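Esterase (Capnocytophaga ochracea, PDB 4W9R) is of unknown function but is probably an esterase of the alpha/beta-hydrolase type, with an additional helical region towards its C-terminus. Local coordinates at residues F96-V104 with Y131-F141; W294-V304 with P315-K325. All blocks are in the same frame, centred on the assembly; numbering follows the deposited sequence.

Interaction 1 of 2, residues F96-V104 with Y131-F141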
loop_
_atom_site.group_PDB
_atom_site.type_symbol
_atom_site.label_atom_id
_atom_site.label_comp_id
_atom_site.label_asym_id
_atom_site.label_seq_id
_atom_site.Cartn_x
_atom_site.Cartn_y
_atom_site.Cartn_z
ATOM N N PHE B 96 -14.347 -12.136 19.682
ATOM C CA PHE B 96 -13.173 -12.981 19.501
ATOM C C PHE B 96 -13.555 -14.368 18.989
ATOM O O PHE B 96 -12.962 -14.866 18.031
ATOM C CB PHE B 96 -12.403 -13.096 20.818
ATOM C CG PHE B 96 -11.129 -13.881 20.716
ATOM C CD1 PHE B 96 -10.001 -13.324 20.137
ATOM C CD2 PHE B 96 -11.053 -15.170 21.216
ATOM C CE1 PHE B 96 -8.825 -14.043 20.050
ATOM C CE2 PHE B 96 -9.879 -15.892 21.131
ATOM C CZ PHE B 96 -8.765 -15.328 20.546
ATOM N N GLU B 97 -14.551 -14.978 19.626
ATOM C CA GLU B 97 -14.998 -16.316 19.250
ATOM C C GLU B 97 -15.894 -16.300 18.012
ATOM O O GLU B 97 -15.976 -17.292 17.289
ATOM C CB GLU B 97 -15.728 -16.983 20.417
ATOM C CG GLU B 97 -14.857 -17.207 21.646
ATOM C CD GLU B 97 -15.563 -18.003 22.729
ATOM O OE1 GLU B 97 -16.512 -18.747 22.402
ATOM O OE2 GLU B 97 -15.170 -17.883 23.908
ATOM N N PHE B 98 -16.563 -15.175 17.775
ATOM C CA PHE B 98 -17.382 -15.012 16.576
ATOM C C PHE B 98 -16.552 -15.224 15.315
ATOM O O PHE B 98 -17.002 -15.863 14.366
ATOM C CB PHE B 98 -18.035 -13.627 16.554
ATOM C CG PHE B 98 -18.260 -13.082 15.168
ATOM C CD1 PHE B 98 -19.264 -13.592 14.362
ATOM C CD2 PHE B 98 -17.470 -12.054 14.678
ATOM C CE1 PHE B 98 -19.471 -13.093 13.088
ATOM C CE2 PHE B 98 -17.672 -11.548 13.406
ATOM C CZ PHE B 98 -18.675 -12.069 12.610
ATOM N N VAL B 99 -15.337 -14.686 15.314
ATOM C CA VAL B 99 -14.430 -14.855 14.185
ATOM C C VAL B 99 -14.000 -16.313 14.049
ATOM O O VAL B 99 -14.089 -16.899 12.971
ATOM C CB VAL B 99 -13.178 -13.968 14.330
ATOM C CG1 VAL B 99 -12.239 -14.175 13.152
ATOM C CG2 VAL B 99 -13.572 -12.503 14.453
ATOM N N SER B 100 -13.538 -16.893 15.154
ATOM C CA SER B 100 -13.046 -18.267 15.168
ATOM C C SER B 100 -14.121 -19.317 14.912
ATOM O O SER B 100 -13.988 -20.147 14.015
ATOM C CB SER B 100 -12.378 -18.573 16.512
ATOM O OG SER B 100 -11.155 -17.881 16.651
ATOM N N ALA B 101 -15.176 -19.288 15.720
ATOM C CA ALA B 101 -16.148 -20.377 15.744
ATOM C C ALA B 101 -17.311 -20.215 14.767
ATOM O O ALA B 101 -18.062 -21.163 14.538
ATOM C CB ALA B 101 -16.686 -20.547 17.159
ATOM N N GLU B 102 -17.462 -19.031 14.186
ATOM C CA GLU B 102 -18.617 -18.766 13.332
ATOM C C GLU B 102 -18.227 -18.317 11.928
ATOM O O GLU B 102 -18.511 -19.009 10.949
ATOM C CB GLU B 102 -19.525 -17.716 13.976
ATOM C CG GLU B 102 -20.059 -18.110 15.342
ATOM C CD GLU B 102 -20.998 -17.071 15.922
ATOM O OE1 GLU B 102 -21.210 -16.029 15.268
ATOM O OE2 GLU B 102 -21.529 -17.296 17.030
ATOM N N LEU B 103 -17.589 -17.152 11.838
ATOM C CA LEU B 103 -17.253 -16.548 10.551
ATOM C C LEU B 103 -16.370 -17.443 9.686
ATOM O O LEU B 103 -16.718 -17.748 8.546
ATOM C CB LEU B 103 -16.561 -15.201 10.765
ATOM C CG LEU B 103 -16.225 -14.432 9.487
ATOM C CD1 LEU B 103 -17.486 -14.156 8.682
ATOM C CD2 LEU B 103 -15.504 -13.139 9.817
ATOM N N VAL B 104 -15.231 -17.860 10.232
ATOM C CA VAL B 104 -14.287 -18.688 9.484
ATOM C C VAL B 104 -14.876 -20.044 9.049
ATOM O O VAL B 104 -14.725 -20.422 7.886
ATOM C CB VAL B 104 -12.987 -18.918 10.291
ATOM C CG1 VAL B 104 -12.116 -19.971 9.623
ATOM C CG2 VAL B 104 -12.223 -17.610 10.443
ATOM N N TYR B 131 -4.321 -12.715 20.504
ATOM C CA TYR B 131 -4.809 -13.743 21.415
ATOM C C TYR B 131 -5.199 -15.043 20.715
ATOM O O TYR B 131 -5.506 -16.036 21.373
ATOM C CB TYR B 131 -5.985 -13.199 22.225
ATOM C CG TYR B 131 -5.539 -12.268 23.328
ATOM C CD1 TYR B 131 -5.249 -10.936 23.064
ATOM C CD2 TYR B 131 -5.386 -12.726 24.629
ATOM C CE1 TYR B 131 -4.831 -10.083 24.068
ATOM C CE2 TYR B 131 -4.970 -11.882 25.640
ATOM C CZ TYR B 131 -4.693 -10.562 25.354
ATOM O OH TYR B 131 -4.276 -9.721 26.360
ATOM N N TYR B 132 -5.184 -15.040 19.387
ATOM C CA TYR B 132 -5.422 -16.266 18.636
ATOM C C TYR B 132 -4.230 -17.220 18.755
ATOM O O TYR B 132 -4.342 -18.407 18.449
ATOM C CB TYR B 132 -5.722 -15.950 17.170
ATOM C CG TYR B 132 -7.067 -15.291 16.979
ATOM C CD1 TYR B 132 -8.240 -16.008 17.164
ATOM C CD2 TYR B 132 -7.168 -13.953 16.623
ATOM C CE1 TYR B 132 -9.475 -15.413 17.000
ATOM C CE2 TYR B 132 -8.402 -13.349 16.454
ATOM C CZ TYR B 132 -9.552 -14.087 16.645
ATOM O OH TYR B 132 -10.787 -13.502 16.484
HETATM N N MSE B 133 -3.097 -16.692 19.210
HETATM C CA MSE B 133 -1.917 -17.505 19.499
HETATM C C MSE B 133 -2.127 -18.401 20.716
HETATM O O MSE B 133 -1.466 -19.428 20.866
HETATM C CB MSE B 133 -0.697 -16.614 19.740
HETATM C CG MSE B 133 -0.034 -16.082 18.488
HETATM SE SE MSE B 133 1.313 -14.743 18.932
HETATM C CE MSE B 133 2.143 -15.654 20.434
ATOM N N LEU B 134 -3.044 -17.998 21.591
ATOM C CA LEU B 134 -3.254 -18.690 22.858
ATOM C C LEU B 134 -4.308 -19.790 22.755
ATOM O O LEU B 134 -4.655 -20.416 23.756
ATOM C CB LEU B 134 -3.647 -17.687 23.944
ATOM C CG LEU B 134 -2.728 -16.468 24.086
ATOM C CD1 LEU B 134 -3.188 -15.571 25.224
ATOM C CD2 LEU B 134 -1.282 -16.894 24.285
ATOM N N ALA B 135 -4.820 -20.012 21.547
ATOM C CA ALA B 135 -5.839 -21.034 21.312
ATOM C C ALA B 135 -5.347 -22.425 21.710
ATOM O O ALA B 135 -4.281 -22.866 21.280
ATOM C CB ALA B 135 -6.268 -21.023 19.853
ATOM N N GLU B 136 -6.137 -23.108 22.534
ATOM C CA GLU B 136 -5.759 -24.412 23.072
ATOM C C GLU B 136 -5.972 -25.559 22.085
ATOM O O GLU B 136 -5.220 -26.535 22.086
ATOM C CB GLU B 136 -6.538 -24.693 24.360
ATOM N N LYS B 137 -6.990 -25.435 21.240
ATOM C CA LYS B 137 -7.411 -26.535 20.373
ATOM C C LYS B 137 -6.455 -26.754 19.204
ATOM O O LYS B 137 -5.803 -27.794 19.106
ATOM C CB LYS B 137 -8.825 -26.279 19.846
ATOM N N LYS B 138 -6.370 -25.753 18.337
ATOM C CA LYS B 138 -5.616 -25.829 17.092
ATOM C C LYS B 138 -5.703 -24.462 16.441
ATOM O O LYS B 138 -6.765 -23.840 16.461
ATOM C CB LYS B 138 -6.181 -26.910 16.160
ATOM C CG LYS B 138 -5.564 -26.928 14.767
ATOM C CD LYS B 138 -6.357 -27.789 13.795
ATOM C CE LYS B 138 -5.749 -27.735 12.399
ATOM N NZ LYS B 138 -6.558 -28.478 11.394
ATOM N N PRO B 139 -4.586 -23.980 15.872
ATOM C CA PRO B 139 -4.583 -22.605 15.366
ATOM C C PRO B 139 -5.645 -22.359 14.301
ATOM O O PRO B 139 -5.741 -23.102 13.322
ATOM C CB PRO B 139 -3.179 -22.457 14.772
ATOM C CG PRO B 139 -2.349 -23.420 15.541
ATOM C CD PRO B 139 -3.245 -24.589 15.828
ATOM N N THR B 140 -6.436 -21.312 14.507
ATOM C CA THR B 140 -7.385 -20.863 13.506
ATOM C C THR B 140 -6.626 -20.052 12.470
ATOM O O THR B 140 -6.846 -20.190 11.266
ATOM C CB THR B 140 -8.514 -20.017 14.123
ATOM O OG1 THR B 140 -9.281 -20.827 15.023
ATOM C CG2 THR B 140 -9.428 -19.470 13.038
ATOM N N PHE B 141 -5.711 -19.219 12.954
ATOM C CA PHE B 141 -4.910 -18.380 12.080
ATOM C C PHE B 141 -3.431 -18.742 12.139
ATOM O O PHE B 141 -2.825 -18.766 13.209
ATOM C CB PHE B 141 -5.110 -16.904 12.432
ATOM C CG PHE B 141 -6.527 -16.434 12.268
ATOM C CD1 PHE B 141 -7.110 -16.382 11.013
ATOM C CD2 PHE B 141 -7.274 -16.042 13.366
ATOM C CE1 PHE B 141 -8.412 -15.952 10.856
ATOM C CE2 PHE B 141 -8.577 -15.609 13.215
ATOM C CZ PHE B 141 -9.146 -15.564 11.958
#
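Helix 96-104 faces the 3-10 turn and loop of 131-141, with the CA atoms of Ser100 and Thr140 6.4 Å apart and those of Phe96 and Tyr132 8.5 Å apart. The helix has a wider, pi-type turn at 98-103. Tyr132 is the centre of the contact. Its ring lies in an offset stack on Phe96, with centroids 4.2 Å apart and planes 18° from parallel. CE1 of Phe96 sits over the middle of the tyrosine ring. Phe96 reaches it because its CG is anti to the backbone N (chi1 -177°), which swings the ring out towards the loop. The opposite face of Tyr132 is covered by Phe141, through CE2. The tyrosine ring is thus held between two phenylalanines. Its hydroxyl donates a hydrogen bond to the backbone O of Phe96, 3.0 Å from OH. The bond lies in the carbonyl plane, on a lone pair, with a C=O...OH angle of 125°. Ser100 OG lies at the edge of the same ring. Val99 CG1 meets the edge of Phe141 at CZ, 3.6 Å away, and Val104 CG2 approaches the same CZ. Val104 and Phe141 also touch strand 116-122, through Lys117 and Val119. This is layer packing as in an alpha/beta-hydrolase fold: helix 91-110 meets the connection leading into sheet strand 143-149.

Interaction 2 of 2, residues W294-V304 with P315-K325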
loop_
_atom_site.group_PDB
_atom_site.type_symbol
_atom_site.label_atom_id
_atom_site.label_comp_id
_atom_site.label_asym_id
_atom_site.label_seq_id
_atom_site.Cartn_x
_atom_site.Cartn_y
_atom_site.Cartn_z
ATOM N N TRP B 294 22.882 -35.727 -13.994
ATOM C CA TRP B 294 21.857 -36.264 -14.878
ATOM C C TRP B 294 20.774 -37.033 -14.142
ATOM O O TRP B 294 19.745 -37.368 -14.722
ATOM C CB TRP B 294 22.498 -37.157 -15.943
ATOM C CG TRP B 294 23.642 -36.499 -16.658
ATOM C CD1 TRP B 294 24.921 -36.964 -16.753
ATOM C CD2 TRP B 294 23.616 -35.250 -17.362
ATOM N NE1 TRP B 294 25.691 -36.089 -17.480
ATOM C CE2 TRP B 294 24.914 -35.028 -17.865
ATOM C CE3 TRP B 294 22.622 -34.301 -17.621
ATOM C CZ2 TRP B 294 25.243 -33.897 -18.609
ATOM C CZ3 TRP B 294 22.952 -33.179 -18.361
ATOM C CH2 TRP B 294 24.251 -32.987 -18.846
ATOM N N GLU B 295 20.990 -37.295 -12.860
ATOM C CA GLU B 295 20.000 -38.030 -12.091
ATOM C C GLU B 295 18.823 -37.108 -11.802
ATOM O O GLU B 295 17.678 -37.551 -11.707
ATOM C CB GLU B 295 20.606 -38.580 -10.799
ATOM C CG GLU B 295 19.937 -39.852 -10.295
ATOM C CD GLU B 295 20.042 -41.006 -11.283
ATOM O OE1 GLU B 295 21.027 -41.055 -12.052
ATOM O OE2 GLU B 295 19.136 -41.866 -11.291
ATOM N N SER B 296 19.118 -35.818 -11.683
ATOM C CA SER B 296 18.089 -34.807 -11.485
ATOM C C SER B 296 17.252 -34.635 -12.746
ATOM O O SER B 296 16.058 -34.351 -12.675
ATOM C CB SER B 296 18.716 -33.470 -11.081
ATOM O OG SER B 296 19.278 -33.535 -9.783
ATOM N N LEU B 297 17.888 -34.813 -13.901
ATOM C CA LEU B 297 17.213 -34.654 -15.183
ATOM C C LEU B 297 16.120 -35.703 -15.374
ATOM O O LEU B 297 15.042 -35.401 -15.885
ATOM C CB LEU B 297 18.221 -34.730 -16.331
ATOM C CG LEU B 297 17.668 -34.534 -17.743
ATOM C CD1 LEU B 297 16.977 -33.186 -17.868
ATOM C CD2 LEU B 297 18.778 -34.665 -18.773
ATOM N N LYS B 298 16.404 -36.932 -14.956
ATOM C CA LYS B 298 15.435 -38.017 -15.053
ATOM C C LYS B 298 14.234 -37.749 -14.155
ATOM O O LYS B 298 13.086 -37.934 -14.560
ATOM C CB LYS B 298 16.079 -39.354 -14.681
ATOM C CG LYS B 298 15.176 -40.564 -14.885
ATOM C CD LYS B 298 15.828 -41.831 -14.347
ATOM C CE LYS B 298 15.080 -43.080 -14.790
ATOM N NZ LYS B 298 13.667 -43.086 -14.324
ATOM N N LYS B 299 14.511 -37.307 -12.932
ATOM C CA LYS B 299 13.462 -37.014 -11.965
ATOM C C LYS B 299 12.692 -35.752 -12.347
ATOM O O LYS B 299 11.511 -35.617 -12.028
ATOM C CB LYS B 299 14.056 -36.877 -10.561
ATOM C CG LYS B 299 14.550 -38.195 -9.980
ATOM C CD LYS B 299 15.145 -38.029 -8.589
ATOM C CE LYS B 299 16.500 -37.347 -8.639
ATOM N NZ LYS B 299 17.184 -37.374 -7.315
ATOM N N LEU B 300 13.364 -34.834 -13.037
ATOM C CA LEU B 300 12.719 -33.612 -13.505
ATOM C C LEU B 300 11.723 -33.923 -14.615
ATOM O O LEU B 300 10.659 -33.310 -14.696
ATOM C CB LEU B 300 13.760 -32.604 -14.001
ATOM C CG LEU B 300 13.224 -31.292 -14.580
ATOM C CD1 LEU B 300 12.428 -30.525 -13.535
ATOM C CD2 LEU B 300 14.360 -30.441 -15.126
ATOM N N ALA B 301 12.076 -34.881 -15.465
ATOM C CA ALA B 301 11.226 -35.274 -16.580
ATOM C C ALA B 301 9.898 -35.841 -16.093
ATOM O O ALA B 301 8.841 -35.516 -16.632
ATOM C CB ALA B 301 11.943 -36.290 -17.459
ATOM N N LYS B 302 9.959 -36.688 -15.071
ATOM C CA LYS B 302 8.757 -37.321 -14.545
ATOM C C LYS B 302 7.951 -36.333 -13.712
ATOM O O LYS B 302 6.730 -36.443 -13.609
ATOM C CB LYS B 302 9.114 -38.557 -13.715
ATOM C CG LYS B 302 7.948 -39.515 -13.508
ATOM C CD LYS B 302 8.420 -40.870 -12.998
ATOM C CE LYS B 302 7.267 -41.863 -12.917
ATOM N NZ LYS B 302 7.714 -43.216 -12.482
ATOM N N TYR B 303 8.644 -35.361 -13.128
ATOM C CA TYR B 303 7.999 -34.352 -12.297
ATOM C C TYR B 303 7.122 -33.419 -13.125
ATOM O O TYR B 303 5.979 -33.145 -12.759
ATOM C CB TYR B 303 9.045 -33.543 -11.533
ATOM C CG TYR B 303 8.467 -32.446 -10.667
ATOM C CD1 TYR B 303 7.757 -32.749 -9.512
ATOM C CD2 TYR B 303 8.642 -31.109 -10.995
ATOM C CE1 TYR B 303 7.230 -31.751 -8.714
ATOM C CE2 TYR B 303 8.120 -30.103 -10.203
ATOM C CZ TYR B 303 7.415 -30.430 -9.063
ATOM O OH TYR B 303 6.892 -29.433 -8.270
ATOM N N VAL B 304 7.658 -32.932 -14.238
ATOM C CA VAL B 304 6.902 -32.027 -15.094
ATOM C C VAL B 304 5.826 -32.791 -15.857
ATOM O O VAL B 304 4.795 -32.227 -16.221
ATOM C CB VAL B 304 7.816 -31.276 -16.084
ATOM C CG1 VAL B 304 8.786 -30.378 -15.329
ATOM C CG2 VAL B 304 8.568 -32.251 -16.977
ATOM N N PRO B 315 8.501 -33.335 -21.297
ATOM C CA PRO B 315 8.886 -34.463 -20.436
ATOM C C PRO B 315 9.714 -35.533 -21.145
ATOM O O PRO B 315 10.704 -36.009 -20.587
ATOM C CB PRO B 315 7.538 -35.042 -19.997
ATOM C CG PRO B 315 6.610 -33.895 -20.055
ATOM C CD PRO B 315 7.045 -33.102 -21.249
ATOM N N ASN B 316 9.319 -35.901 -22.358
ATOM C CA ASN B 316 10.045 -36.923 -23.101
ATOM C C ASN B 316 11.334 -36.386 -23.709
ATOM O O ASN B 316 12.254 -37.151 -23.994
ATOM C CB ASN B 316 9.156 -37.523 -24.189
ATOM C CG ASN B 316 8.132 -38.490 -23.633
ATOM O OD1 ASN B 316 8.403 -39.214 -22.673
ATOM N ND2 ASN B 316 6.944 -38.506 -24.228
ATOM N N PHE B 317 11.406 -35.074 -23.905
ATOM C CA PHE B 317 12.642 -34.459 -24.373
ATOM C C PHE B 317 13.706 -34.533 -23.284
ATOM O O PHE B 317 14.862 -34.854 -23.556
ATOM C CB PHE B 317 12.412 -33.006 -24.788
ATOM C CG PHE B 317 13.643 -32.326 -25.319
ATOM C CD1 PHE B 317 13.970 -32.405 -26.662
ATOM C CD2 PHE B 317 14.476 -31.608 -24.474
ATOM C CE1 PHE B 317 15.102 -31.779 -27.153
ATOM C CE2 PHE B 317 15.608 -30.980 -24.958
ATOM C CZ PHE B 317 15.922 -31.065 -26.299
ATOM N N PHE B 318 13.309 -34.226 -22.052
ATOM C CA PHE B 318 14.209 -34.317 -20.909
ATOM C C PHE B 318 14.664 -35.755 -20.695
ATOM O O PHE B 318 15.840 -36.014 -20.440
ATOM C CB PHE B 318 13.534 -33.792 -19.637
ATOM C CG PHE B 318 13.409 -32.296 -19.584
ATOM C CD1 PHE B 318 14.097 -31.494 -20.479
ATOM C CD2 PHE B 318 12.608 -31.691 -18.628
ATOM C CE1 PHE B 318 13.982 -30.117 -20.428
ATOM C CE2 PHE B 318 12.491 -30.314 -18.571
ATOM C CZ PHE B 318 13.179 -29.526 -19.471
ATOM N N LEU B 319 13.722 -36.684 -20.805
ATOM C CA LEU B 319 14.009 -38.098 -20.598
ATOM C C LEU B 319 14.923 -38.644 -21.693
ATOM O O LEU B 319 15.832 -39.427 -21.415
ATOM C CB LEU B 319 12.708 -38.901 -20.544
ATOM C CG LEU B 319 12.818 -40.373 -20.144
ATOM C CD1 LEU B 319 13.401 -40.513 -18.744
ATOM C CD2 LEU B 319 11.459 -41.046 -20.233
ATOM N N ALA B 320 14.679 -38.229 -22.932
ATOM C CA ALA B 320 15.500 -38.663 -24.058
ATOM C C ALA B 320 16.937 -38.179 -23.906
ATOM O O ALA B 320 17.881 -38.912 -24.201
ATOM C CB ALA B 320 14.912 -38.169 -25.370
ATOM N N GLU B 321 17.099 -36.942 -23.445
ATOM C CA GLU B 321 18.428 -36.398 -23.197
ATOM C C GLU B 321 19.124 -37.170 -22.084
ATOM O O GLU B 321 20.331 -37.397 -22.139
ATOM C CB GLU B 321 18.354 -34.911 -22.842
ATOM C CG GLU B 321 18.272 -33.986 -24.048
ATOM C CD GLU B 321 18.444 -32.521 -23.679
ATOM O OE1 GLU B 321 18.285 -32.180 -22.487
ATOM O OE2 GLU B 321 18.744 -31.711 -24.582
ATOM N N TYR B 322 18.355 -37.578 -21.079
ATOM C CA TYR B 322 18.897 -38.350 -19.968
ATOM C C TYR B 322 19.464 -39.683 -20.438
ATOM O O TYR B 322 20.521 -40.116 -19.980
ATOM C CB TYR B 322 17.828 -38.594 -18.902
ATOM C CG TYR B 322 18.215 -39.661 -17.903
ATOM C CD1 TYR B 322 19.117 -39.389 -16.885
ATOM C CD2 TYR B 322 17.683 -40.943 -17.981
ATOM C CE1 TYR B 322 19.478 -40.358 -15.969
ATOM C CE2 TYR B 322 18.040 -41.920 -17.070
ATOM C CZ TYR B 322 18.938 -41.621 -16.067
ATOM O OH TYR B 322 19.298 -42.586 -15.154
ATOM N N TYR B 323 18.750 -40.334 -21.349
ATOM C CA TYR B 323 19.183 -41.625 -21.865
ATOM C C TYR B 323 20.486 -41.496 -22.648
ATOM O O TYR B 323 21.331 -42.388 -22.608
ATOM C CB TYR B 323 18.087 -42.246 -22.731
ATOM C CG TYR B 323 16.964 -42.847 -21.917
ATOM C CD1 TYR B 323 17.229 -43.518 -20.728
ATOM C CD2 TYR B 323 15.642 -42.735 -22.326
ATOM C CE1 TYR B 323 16.211 -44.067 -19.974
ATOM C CE2 TYR B 323 14.613 -43.282 -21.576
ATOM C CZ TYR B 323 14.906 -43.947 -20.402
ATOM O OH TYR B 323 13.890 -44.494 -19.652
ATOM N N GLU B 324 20.651 -40.378 -23.348
ATOM C CA GLU B 324 21.898 -40.107 -24.054
ATOM C C GLU B 324 23.055 -39.932 -23.076
ATOM O O GLU B 324 24.158 -40.421 -23.314
ATOM C CB GLU B 324 21.767 -38.862 -24.938
ATOM C CG GLU B 324 20.954 -39.078 -26.204
ATOM C CD GLU B 324 21.017 -37.893 -27.151
ATOM O OE1 GLU B 324 20.603 -36.783 -26.751
ATOM O OE2 GLU B 324 21.486 -38.071 -28.296
ATOM N N LYS B 325 22.791 -39.240 -21.972
ATOM C CA LYS B 325 23.828 -38.943 -20.988
ATOM C C LYS B 325 24.334 -40.195 -20.271
ATOM O O LYS B 325 25.503 -40.266 -19.896
ATOM C CB LYS B 325 23.315 -37.933 -19.959
ATOM C CG LYS B 325 22.918 -36.590 -20.549
ATOM C CD LYS B 325 24.071 -35.939 -21.296
ATOM C CE LYS B 325 23.643 -34.626 -21.932
ATOM N NZ LYS B 325 24.764 -33.959 -22.647
#
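Trp294 lays one face of its indole against the aliphatic chain of Lys325. CB of Lys325 stands 3.6 Å from the centroid of the five-membered ring, 8° off its normal, a CH-pi contact. The lysine bends at chi2 (-58°). Its CG lies over the bond shared by the two rings, and CD and CE run on over the six-membered ring, with CE 3.5 Å from Trp294 CH2. With an alanine at this position, the methylenes of Lys325 would probably lose their flat support and the lysine chain would be free to turn. Tyr322 is covered in the same manner by Lys298, whose CB lies over the ring centre, 3.6 Å from the centroid. Farther out, Lys298 CD comes 3.5 Å from Tyr322 CE2. The backbone O of Trp294 lies at the edge of this tyrosine ring. Between the helices, Leu297 crosses Phe318 at about a right angle, and its CD1 is 3.9 Å from Phe318 CB. Ala301 CB fits against Phe318 CB, 3.7 Å away, and against the backbone O of Pro315. With this small residue between them, the axes of segments 294-304 and 315-325 come within 8.1 Å of each other, crossing at -162°. Leu300 CD2 and Val304 CG2 approach the Phe318 ring obliquely. That ring also stacks on Tyr285 of helix 278-290. The carboxylate of Glu321 turns to other partners, Tyr285 and Arg356. The antiparallel pair is thus held by shape and apolar contact, not by directional polar bonds between the segments, and the lysine methylenes extend its apolar surface at the border.

Interaction 1 is complete in the chain before the first residue of interaction 2. Their centres are 46 Å apart, and their nearest atoms about 24 Å. They lie on opposite sides of the chain's centre and do not touch. Interaction 1 belongs to the alpha/beta part, where helix 91-110 and the connection after helix 123-128 pack beside the mixed sheet. Interaction 2 belongs to the helical part that follows helix 217-232, from helix 241-248 to helix 350-362, and pairs successive helices 294-306 and 314-325. The two contacts share no helix or strand. Each therefore packs its own region: one inside the alpha/beta-hydrolase-like part, the other among the C-terminal helices.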